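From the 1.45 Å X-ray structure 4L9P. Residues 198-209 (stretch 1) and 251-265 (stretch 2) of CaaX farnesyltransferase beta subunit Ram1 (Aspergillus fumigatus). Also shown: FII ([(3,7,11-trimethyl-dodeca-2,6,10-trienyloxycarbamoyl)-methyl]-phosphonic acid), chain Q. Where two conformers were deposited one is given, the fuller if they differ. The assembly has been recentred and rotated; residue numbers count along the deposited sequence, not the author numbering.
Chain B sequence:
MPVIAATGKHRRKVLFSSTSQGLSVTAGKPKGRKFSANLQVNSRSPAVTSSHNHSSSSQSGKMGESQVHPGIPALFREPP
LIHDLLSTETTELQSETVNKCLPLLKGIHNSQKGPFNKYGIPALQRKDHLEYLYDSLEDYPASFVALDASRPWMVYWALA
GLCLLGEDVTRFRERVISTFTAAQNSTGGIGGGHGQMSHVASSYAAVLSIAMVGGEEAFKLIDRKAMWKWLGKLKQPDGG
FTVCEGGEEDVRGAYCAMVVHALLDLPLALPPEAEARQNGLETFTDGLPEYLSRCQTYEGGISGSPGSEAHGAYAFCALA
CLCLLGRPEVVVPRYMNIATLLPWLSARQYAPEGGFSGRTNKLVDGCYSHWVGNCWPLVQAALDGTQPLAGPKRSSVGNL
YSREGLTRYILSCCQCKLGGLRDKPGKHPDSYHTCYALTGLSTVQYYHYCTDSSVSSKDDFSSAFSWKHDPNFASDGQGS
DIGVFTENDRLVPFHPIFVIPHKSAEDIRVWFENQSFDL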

ATOM      1  N   SER B 198     -10.382  10.233 -16.289  1.00  6.96           N
ATOM      2  CA  SER B 198     -10.333  10.379 -14.826  1.00  7.11           C
ATOM      3  C   SER B 198      -9.823   9.125 -14.177  1.00  5.83           C
ATOM      4  O   SER B 198     -10.034   8.002 -14.647  1.00  7.23           O
ATOM      5  N   HIS B 199      -9.094   9.315 -13.061  1.00  5.49           N
ATOM      6  CA  HIS B 199      -8.505   8.169 -12.347  1.00  5.43           C
ATOM      7  C   HIS B 199      -8.663   8.496 -10.882  1.00  5.12           C
ATOM      8  O   HIS B 199      -8.469   9.670 -10.449  1.00  5.49           O
ATOM      9  N   VAL B 200      -8.973   7.495 -10.071  1.00  4.50           N
ATOM     10  CA  VAL B 200      -9.192   7.790  -8.654  1.00  5.41           C
ATOM     11  C   VAL B 200      -7.931   8.303  -7.938  1.00  6.38           C
ATOM     12  O   VAL B 200      -8.067   9.066  -6.968  1.00  5.69           O
ATOM     13  N   ALA B 201      -6.733   7.895  -8.379  1.00  5.90           N
ATOM     14  CA  ALA B 201      -5.525   8.377  -7.680  1.00  6.42           C
ATOM     15  C   ALA B 201      -5.253   9.847  -7.962  1.00  6.57           C
ATOM     16  O   ALA B 201      -4.869  10.611  -7.077  1.00  7.06           O
ATOM     17  N   SER B 202      -5.422  10.256  -9.218  0.66  6.11           N
ATOM     18  CA  SER B 202      -5.255  11.672  -9.521  0.66  6.83           C
ATOM     19  C   SER B 202      -6.383  12.490  -8.908  0.66  6.91           C
ATOM     20  O   SER B 202      -6.174  13.650  -8.547  0.66  6.97           O
ATOM     21  N   SER B 203      -7.589  11.928  -8.790  1.00  6.47           N
ATOM     22  CA  SER B 203      -8.666  12.658  -8.135  1.00  6.59           C
ATOM     23  C   SER B 203      -8.407  12.794  -6.638  1.00  6.07           C
ATOM     24  O   SER B 203      -8.644  13.881  -6.076  1.00  7.20           O
ATOM     25  N   TYR B 204      -7.895  11.737  -6.010  1.00  4.92           N
ATOM     26  CA  TYR B 204      -7.509  11.810  -4.601  1.00  4.77           C
ATOM     27  C   TYR B 204      -6.421  12.872  -4.405  1.00  5.41           C
ATOM     28  O   TYR B 204      -6.510  13.741  -3.531  1.00  5.68           O
ATOM     29  N   ALA B 205      -5.374  12.818  -5.205  1.00  6.27           N
ATOM     30  CA  ALA B 205      -4.286  13.808  -5.073  1.00  6.01           C
ATOM     31  C   ALA B 205      -4.785  15.220  -5.269  1.00  5.95           C
ATOM     32  O   ALA B 205      -4.383  16.146  -4.536  1.00  6.17           O
ATOM     33  N   ALA B 206      -5.665  15.416  -6.253  1.00  6.54           N
ATOM     34  CA  ALA B 206      -6.169  16.737  -6.468  1.00  7.75           C
ATOM     35  C   ALA B 206      -7.057  17.225  -5.318  1.00  7.40           C
ATOM     36  O   ALA B 206      -6.966  18.388  -4.918  1.00  8.84           O
ATOM     37  N   VAL B 207      -7.974  16.373  -4.853  1.00  6.46           N
ATOM     38  CA  VAL B 207      -8.819  16.782  -3.727  1.00  6.92           C
ATOM     39  C   VAL B 207      -8.027  17.098  -2.486  1.00  6.77           C
ATOM     40  O   VAL B 207      -8.331  18.074  -1.780  1.00  7.33           O
ATOM     41  N   LEU B 208      -7.015  16.298  -2.185  1.00  6.38           N
ATOM     42  CA  LEU B 208      -6.193  16.569  -0.999  1.00  6.70           C
ATOM     43  C   LEU B 208      -5.399  17.864  -1.195  1.00  6.71           C
ATOM     44  O   LEU B 208      -5.208  18.642  -0.228  1.00  7.48           O
ATOM     45  N   SER B 209      -4.937  18.106  -2.428  1.00  6.96           N
ATOM     46  CA  SER B 209      -4.242  19.380  -2.695  1.00  6.97           C
ATOM     47  C   SER B 209      -5.153  20.573  -2.492  1.00  7.26           C
ATOM     48  O   SER B 209      -4.758  21.608  -1.932  1.00  9.19           O
ATOM     49  N   VAL B 251      -7.333  -2.405  -3.874  1.00  3.65           N
ATOM     50  CA  VAL B 251      -7.754  -1.625  -2.715  1.00  3.99           C
ATOM     51  C   VAL B 251      -7.336  -0.145  -2.797  1.00  5.12           C
ATOM     52  O   VAL B 251      -7.962   0.652  -2.097  1.00  5.22           O
ATOM     53  N   ARG B 252      -6.383   0.255  -3.651  1.00  7.60           N
ATOM     54  CA  ARG B 252      -6.196   1.693  -3.950  1.00  8.46           C
ATOM     55  C   ARG B 252      -7.434   2.304  -4.464  1.00  9.43           C
ATOM     56  O   ARG B 252      -7.771   3.449  -4.111  1.00  9.33           O
ATOM     57  N   GLY B 253      -8.128   1.620  -5.346  1.00  9.14           N
ATOM     58  CA  GLY B 253      -9.368   2.124  -5.906  1.00  9.71           C
ATOM     59  C   GLY B 253     -10.365   2.387  -4.819  1.00  8.56           C
ATOM     60  O   GLY B 253     -10.949   3.481  -4.779  1.00  8.85           O
ATOM     61  N   ALA B 254     -10.541   1.414  -3.906  1.00  7.05           N
ATOM     62  CA  ALA B 254     -11.498   1.584  -2.848  1.00  5.88           C
ATOM     63  C   ALA B 254     -11.123   2.771  -1.933  1.00  5.10           C
ATOM     64  O   ALA B 254     -11.963   3.604  -1.601  1.00  6.53           O
ATOM     65  N   TYR B 255      -9.868   2.791  -1.439  1.00  4.00           N
ATOM     66  CA  TYR B 255      -9.469   3.841  -0.510  1.00  3.85           C
ATOM     67  C   TYR B 255      -9.523   5.222  -1.170  1.00  3.91           C
ATOM     68  O   TYR B 255     -10.090   6.196  -0.599  1.00  4.14           O
ATOM     69  N   CYS B 256      -8.963   5.371  -2.383  1.00  4.48           N
ATOM     70  CA  CYS B 256      -8.978   6.694  -3.006  1.00  5.26           C
ATOM     71  C   CYS B 256     -10.401   7.158  -3.342  1.00  4.31           C
ATOM     72  O   CYS B 256     -10.717   8.337  -3.120  1.00  5.42           O
ATOM     73  N   ALA B 257     -11.249   6.242  -3.844  1.00  4.80           N
ATOM     74  CA  ALA B 257     -12.616   6.634  -4.148  1.00  4.96           C
ATOM     75  C   ALA B 257     -13.337   7.077  -2.884  1.00  5.68           C
ATOM     76  O   ALA B 257     -14.091   8.077  -2.895  1.00  6.57           O
ATOM     77  N   MET B 258     -13.169   6.320  -1.798  1.00  4.91           N
ATOM     78  CA  MET B 258     -13.920   6.667  -0.586  1.00  6.00           C
ATOM     79  C   MET B 258     -13.409   7.902   0.127  1.00  5.17           C
ATOM     80  O   MET B 258     -14.211   8.616   0.742  1.00  6.37           O
ATOM     81  N   VAL B 259     -12.129   8.200   0.016  1.00  4.69           N
ATOM     82  CA  VAL B 259     -11.634   9.478   0.557  1.00  4.62           C
ATOM     83  C   VAL B 259     -12.203  10.619  -0.245  1.00  5.05           C
ATOM     84  O   VAL B 259     -12.633  11.628   0.352  1.00  6.08           O
ATOM     85  N   VAL B 260     -12.198  10.545  -1.584  1.00  5.92           N
ATOM     86  CA  VAL B 260     -12.834  11.618  -2.381  1.00  5.38           C
ATOM     87  C   VAL B 260     -14.321  11.756  -2.020  1.00  6.94           C
ATOM     88  O   VAL B 260     -14.831  12.876  -1.832  1.00  7.30           O
ATOM     89  N   HIS B 261     -14.987  10.605  -1.900  1.00  5.86           N
ATOM     90  CA  HIS B 261     -16.425  10.613  -1.576  1.00  6.92           C
ATOM     91  C   HIS B 261     -16.658  11.320  -0.245  1.00  7.55           C
ATOM     92  O   HIS B 261     -17.579  12.158  -0.126  1.00  8.22           O
ATOM     93  N   ALA B 262     -15.872  10.972   0.771  1.00  6.54           N
ATOM     94  CA  ALA B 262     -16.052  11.542   2.108  1.00  5.91           C
ATOM     95  C   ALA B 262     -15.716  13.028   2.142  1.00  5.58           C
ATOM     96  O   ALA B 262     -16.477  13.834   2.695  1.00  7.36           O
ATOM     97  N   LEU B 263     -14.566  13.421   1.578  1.00  5.92           N
ATOM     98  CA  LEU B 263     -14.191  14.827   1.728  1.00  5.55           C
ATOM     99  C   LEU B 263     -15.125  15.775   0.930  1.00  6.74           C
ATOM    100  O   LEU B 263     -15.236  16.935   1.292  1.00  8.20           O
ATOM    101  N   LEU B 264     -15.757  15.303  -0.151  1.00  6.80           N
ATOM    102  CA  LEU B 264     -16.672  16.113  -0.960  1.00  7.68           C
ATOM    103  C   LEU B 264     -18.143  15.929  -0.505  1.00  8.41           C
ATOM    104  O   LEU B 264     -19.048  16.486  -1.129  1.00  9.86           O
ATOM    105  N   ASP B 265     -18.370  15.174   0.576  1.00  9.27           N
ATOM    106  CA  ASP B 265     -19.711  14.843   1.088  1.00  9.65           C
ATOM    107  C   ASP B 265     -20.627  14.406  -0.082  1.00  9.68           C
ATOM    108  O   ASP B 265     -21.731  14.953  -0.278  1.00 10.97           O
TER

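The two helices, 200-209 and 251-263, run in roughly the same direction, crossing at 37° with their axes 8.6 Å apart at closest approach. The backbones come nearest at Tyr-204 and Cys-256, whose CA atoms lie 5.6 Å apart.

Arg-252 opens the contact on stretch 2. Its CA-to-CB bond points toward the first helix, and the long chain (chi1 m, chi2 t, chi3 m) serves two chemistries. Its aliphatic part lies by the farnesyl analogue FII, CG being 3.8 Å from FII C11, while NH1 donates to a water (3.0 Å to its O). That water also hydrogen-bonds NE2 of His-199 (2.9 Å), bridging two polar side chains that do not bond directly. His-199, chi1 t, is the N-cap of its helix: ND1 accepts from Ala-201 N at 2.9 Å, so both ring nitrogens are used.

The bare CA of Gly-253 lets a valine methyl sit directly against the backbone, CG2 of Val-200 resting 3.9 Å from the glycine CA. Val-200, chi1 m, points toward the second helix.

Tyr-255 leaves its helix sideways, but its t rotamer brings the ring end nearer to stretch 1. Its OH hydrogen-bonds the OH of Tyr-204 (chi1 t) at 2.8 Å, and the rings meet obliquely, with planes at 58° and Tyr-204 CE1 3.4 Å from Tyr-255 CE2. A tyrosine suits each place, combining a broad apolar surface with a polar tip. Tyr-255 also reaches the ligand, CD2 lying 3.8 Å from FII C1, at the edge of the ring.

Cys-256, chi1 m, points toward the first helix. Small enough for the close backbone approach, it packs CB against Val-200 CG2 (3.7 Å) and Tyr-204 CB (3.9 Å). Its SG lies over a face of the Tyr-204 ring, 4.3 Å from the centroid, and also 3.8 Å from FII C1, so the polarizable sulfur touches both protein and ligand. Ala-257, set sideways, adds a compact methyl, its CB 4.4 Å from Val-200 CG1.

Val-259 and Val-260, both t, point toward the first helix. CG1 of Val-259 lies 3.7 Å from Tyr-204 CD1, and CG2 of Val-260 packs 3.7 Å from Tyr-204 CA and 4.2 Å from CG2 of Val-207 (chi1 t). These short branched side chains fill space.

Longer leucines carry their methyls across. Leu-263 (m, t) places CD1 3.5 Å from CD2 of Leu-208 (m, t) and 4.0 Å from Val-207 CG1. Leu-264 starts sideways, yet its CD2 comes within 4.1 Å of Val-207 CG1.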

ATOM      1  CB  SER B 198     -11.747  10.706 -14.318  1.00  8.26           C
ATOM      2  OG  SER B 198     -12.084  11.972 -14.864  1.00  8.87           O
ATOM      3  CB  HIS B 199      -7.006   8.094 -12.748  1.00  6.23           C
ATOM      4  CG  HIS B 199      -6.277   6.861 -12.258  1.00  5.62           C
ATOM      5  ND1 HIS B 199      -5.991   6.611 -10.917  1.00  5.78           N
ATOM      6  CD2 HIS B 199      -5.775   5.802 -12.957  1.00  6.16           C
ATOM      7  CE1 HIS B 199      -5.300   5.482 -10.827  1.00  6.74           C
ATOM      8  NE2 HIS B 199      -5.145   4.976 -12.054  1.00  6.64           N
ATOM      9  CB  VAL B 200      -9.698   6.565  -7.850  1.00  7.74           C
ATOM     10  CG1 VAL B 200     -10.956   6.106  -8.401  1.00  9.73           C
ATOM     11  CG2 VAL B 200      -8.672   5.427  -7.776  1.00  8.32           C
ATOM     12  CB  ALA B 201      -4.313   7.500  -8.044  1.00  8.12           C
ATOM     13  CB  SER B 202      -5.181  11.932 -11.050  0.66  8.01           C
ATOM     14  OG  SER B 202      -6.005  11.059 -11.775  0.66  8.24           O
ATOM     15  CB  SER B 203      -9.968  11.876  -8.398  1.00  5.63           C
ATOM     16  OG  SER B 203     -10.367  11.988  -9.763  1.00  7.03           O
ATOM     17  CB  TYR B 204      -7.037  10.407  -4.236  1.00  5.02           C
ATOM     18  CG  TYR B 204      -6.300  10.262  -2.918  1.00  4.40           C
ATOM     19  CD1 TYR B 204      -6.967   9.907  -1.744  1.00  3.96           C
ATOM     20  CD2 TYR B 204      -4.908  10.388  -2.845  1.00  4.80           C
ATOM     21  CE1 TYR B 204      -6.290   9.678  -0.545  1.00  4.54           C
ATOM     22  CE2 TYR B 204      -4.210  10.127  -1.682  1.00  5.15           C
ATOM     23  CZ  TYR B 204      -4.912   9.778  -0.531  1.00  4.36           C
ATOM     24  OH  TYR B 204      -4.173   9.541   0.605  1.00  5.70           O
ATOM     25  CB  ALA B 205      -3.180  13.511  -6.110  1.00  6.68           C
ATOM     26  CB  ALA B 206      -6.941  16.794  -7.822  1.00  8.79           C
ATOM     27  CB  VAL B 207      -9.898  15.697  -3.451  1.00  7.86           C
ATOM     28  CG1 VAL B 207     -10.670  15.966  -2.137  1.00  9.23           C
ATOM     29  CG2 VAL B 207     -10.885  15.659  -4.619  1.00  8.90           C
ATOM     30  CB  LEU B 208      -5.212  15.403  -0.767  1.00  7.09           C
ATOM     31  CG  LEU B 208      -5.874  14.121  -0.239  1.00  7.35           C
ATOM     32  CD1 LEU B 208      -4.820  13.116   0.185  1.00  6.60           C
ATOM     33  CD2 LEU B 208      -6.915  14.299   0.848  1.00  8.42           C
ATOM     34  CB  SER B 209      -3.683  19.392  -4.125  1.00  7.54           C
ATOM     35  OG  SER B 209      -2.672  18.384  -4.318  1.00  8.07           O
ATOM     36  CB  VAL B 251      -7.249  -2.238  -1.412  1.00  6.87           C
ATOM     37  CG1 VAL B 251      -7.845  -3.687  -1.184  1.00  7.13           C
ATOM     38  CG2 VAL B 251      -5.758  -2.168  -1.363  1.00  9.81           C
ATOM     39  CB  ARG B 252      -5.213   1.966  -5.111  1.00 10.77           C
ATOM     40  CG  ARG B 252      -3.907   1.533  -4.765  1.00 10.48           C
ATOM     41  CD  ARG B 252      -3.019   1.743  -6.098  1.00 11.62           C
ATOM     42  NE  ARG B 252      -3.508   0.900  -7.179  1.00 11.94           N
ATOM     43  CZ  ARG B 252      -3.526   1.255  -8.485  1.00 11.08           C
ATOM     44  NH1 ARG B 252      -3.037   2.408  -8.922  1.00 13.09           N
ATOM     45  NH2 ARG B 252      -4.013   0.430  -9.308  1.00 10.30           N
ATOM     46  CB  ALA B 254     -11.596   0.325  -2.020  1.00  7.07           C
ATOM     47  CB  TYR B 255      -8.029   3.549  -0.045  1.00  3.63           C
ATOM     48  CG  TYR B 255      -7.389   4.703   0.659  1.00  3.03           C
ATOM     49  CD1 TYR B 255      -7.788   5.102   1.945  1.00  3.89           C
ATOM     50  CD2 TYR B 255      -6.372   5.406   0.025  1.00  3.91           C
ATOM     51  CE1 TYR B 255      -7.203   6.213   2.545  1.00  4.03           C
ATOM     52  CE2 TYR B 255      -5.776   6.493   0.609  1.00  3.49           C
ATOM     53  CZ  TYR B 255      -6.199   6.913   1.874  1.00  3.56           C
ATOM     54  OH  TYR B 255      -5.608   8.039   2.430  1.00  3.95           O
ATOM     55  CB  CYS B 256      -8.159   6.689  -4.291  1.00  5.52           C
ATOM     56  SG  CYS B 256      -6.358   6.473  -4.038  1.00  6.41           S
ATOM     57  CB  ALA B 257     -13.369   5.458  -4.795  1.00  6.17           C
ATOM     58  CB  MET B 258     -13.998   5.480   0.354  1.00  8.78           C
ATOM     59  CG  MET B 258     -14.873   4.359  -0.237  1.00  9.99           C
ATOM     60  SD  MET B 258     -16.579   4.874  -0.838  1.00 13.41           S
ATOM     61  CE  MET B 258     -17.233   5.706   0.579  1.00 15.64           C
ATOM     62  CB  VAL B 259     -10.097   9.509   0.512  1.00  5.02           C
ATOM     63  CG1 VAL B 259      -9.593  10.954   0.649  1.00  6.01           C
ATOM     64  CG2 VAL B 259      -9.547   8.636   1.639  1.00  5.60           C
ATOM     65  CB  VAL B 260     -12.694  11.334  -3.850  1.00  5.93           C
ATOM     66  CG1 VAL B 260     -13.544  12.284  -4.745  1.00  8.07           C
ATOM     67  CG2 VAL B 260     -11.179  11.446  -4.242  1.00  6.78           C
ATOM     68  CB  HIS B 261     -16.874   9.156  -1.552  1.00  6.45           C
ATOM     69  CG  HIS B 261     -18.351   8.973  -1.406  1.00  7.72           C
ATOM     70  ND1 HIS B 261     -19.030   9.238  -0.229  1.00  9.70           N
ATOM     71  CD2 HIS B 261     -19.285   8.599  -2.324  1.00  8.14           C
ATOM     72  CE1 HIS B 261     -20.330   9.002  -0.432  1.00  9.38           C
ATOM     73  NE2 HIS B 261     -20.508   8.618  -1.696  1.00  8.44           N
ATOM     74  CB  ALA B 262     -15.150  10.834   3.129  1.00  7.23           C
ATOM     75  CB  LEU B 263     -12.737  15.060   1.282  1.00  6.74           C
ATOM     76  CG  LEU B 263     -11.745  14.418   2.233  1.00  6.89           C
ATOM     77  CD1 LEU B 263     -10.296  14.579   1.627  1.00  7.97           C
ATOM     78  CD2 LEU B 263     -11.765  15.062   3.617  1.00  8.35           C
ATOM     79  CB  LEU B 264     -16.548  15.731  -2.436  1.00  9.09           C
ATOM     80  CG  LEU B 264     -15.138  15.971  -3.041  1.00 10.05           C
ATOM     81  CD1 LEU B 264     -15.262  15.618  -4.532  1.00 10.66           C
ATOM     82  CD2 LEU B 264     -14.516  17.344  -2.798  1.00 12.04           C
ATOM     83  CB  ASP B 265     -20.319  16.039   1.826  1.00 10.99           C
ATOM     84  CG  ASP B 265     -21.645  15.680   2.513  1.00 13.69           C
ATOM     85  OD1 ASP B 265     -21.745  14.489   2.947  1.00 15.44           O
ATOM     86  OD2 ASP B 265     -22.595  16.545   2.558  1.00 15.87           O
TER
HETATM   87  C1  FII Q 608      -3.214   5.616  -2.133  1.00 11.11           C
HETATM   88  C2  FII Q 608      -2.246   4.795  -2.943  1.00 10.84           C
HETATM   89  C6  FII Q 608      -2.274   5.031  -4.394  1.00 12.73           C
HETATM   90  C10 FII Q 608      -1.666   3.594  -2.315  1.00 10.00           C
HETATM   91  C11 FII Q 608      -0.743   2.617  -3.043  1.00  9.72           C
HETATM   92  C12 FII Q 608       0.717   2.969  -2.633  1.00  8.89           C
HETATM   93  C15 FII Q 608       1.782   1.897  -2.847  1.00 10.93           C
HETATM   94  C18 FII Q 608       3.227   2.192  -2.466  1.00 11.22           C
HETATM   95  C22 FII Q 608       1.421   0.817  -3.817  1.00 14.30           C
HETATM   96  C23 FII Q 608       2.304  -0.419  -3.739  1.00 17.67           C
HETATM   97  C24 FII Q 608       2.072  -1.336  -4.879  1.00 15.94           C
HETATM   98  C27 FII Q 608       3.219  -2.283  -5.034  1.00 12.41           C
HETATM   99  C30 FII Q 608       3.092  -3.579  -4.252  1.00 12.96           C
HETATM  100  C34 FII Q 608       3.926  -2.192  -6.333  1.00 12.41           C
HETATM  101  C35 FII Q 608       4.921  -3.236  -6.796  1.00 13.03           C
HETATM  102  O36 FII Q 608       6.228  -2.696  -6.865  1.00 11.83           O
HETATM  103  N42 FII Q 608       6.700  -2.128  -5.713  1.00 10.47           N
HETATM  104  C43 FII Q 608       7.579  -2.974  -5.020  1.00  7.89           C
HETATM  105  O44 FII Q 608       7.871  -4.130  -5.360  1.00  8.17           O
HETATM  106  C45 FII Q 608       8.177  -2.319  -3.783  1.00  5.97           C
HETATM  107  P46 FII Q 608       8.514  -3.509  -2.383  1.00  4.74           P
HETATM  108  O49 FII Q 608       7.289  -4.331  -2.244  1.00  5.05           O
HETATM  109  O50 FII Q 608       9.768  -4.260  -2.707  1.00  7.34           O
HETATM  110  O51 FII Q 608       8.718  -2.544  -1.196  1.00  5.07           O
HETATM  111  O   HOH W   1      -3.230   2.822 -11.872  1.00 13.12           O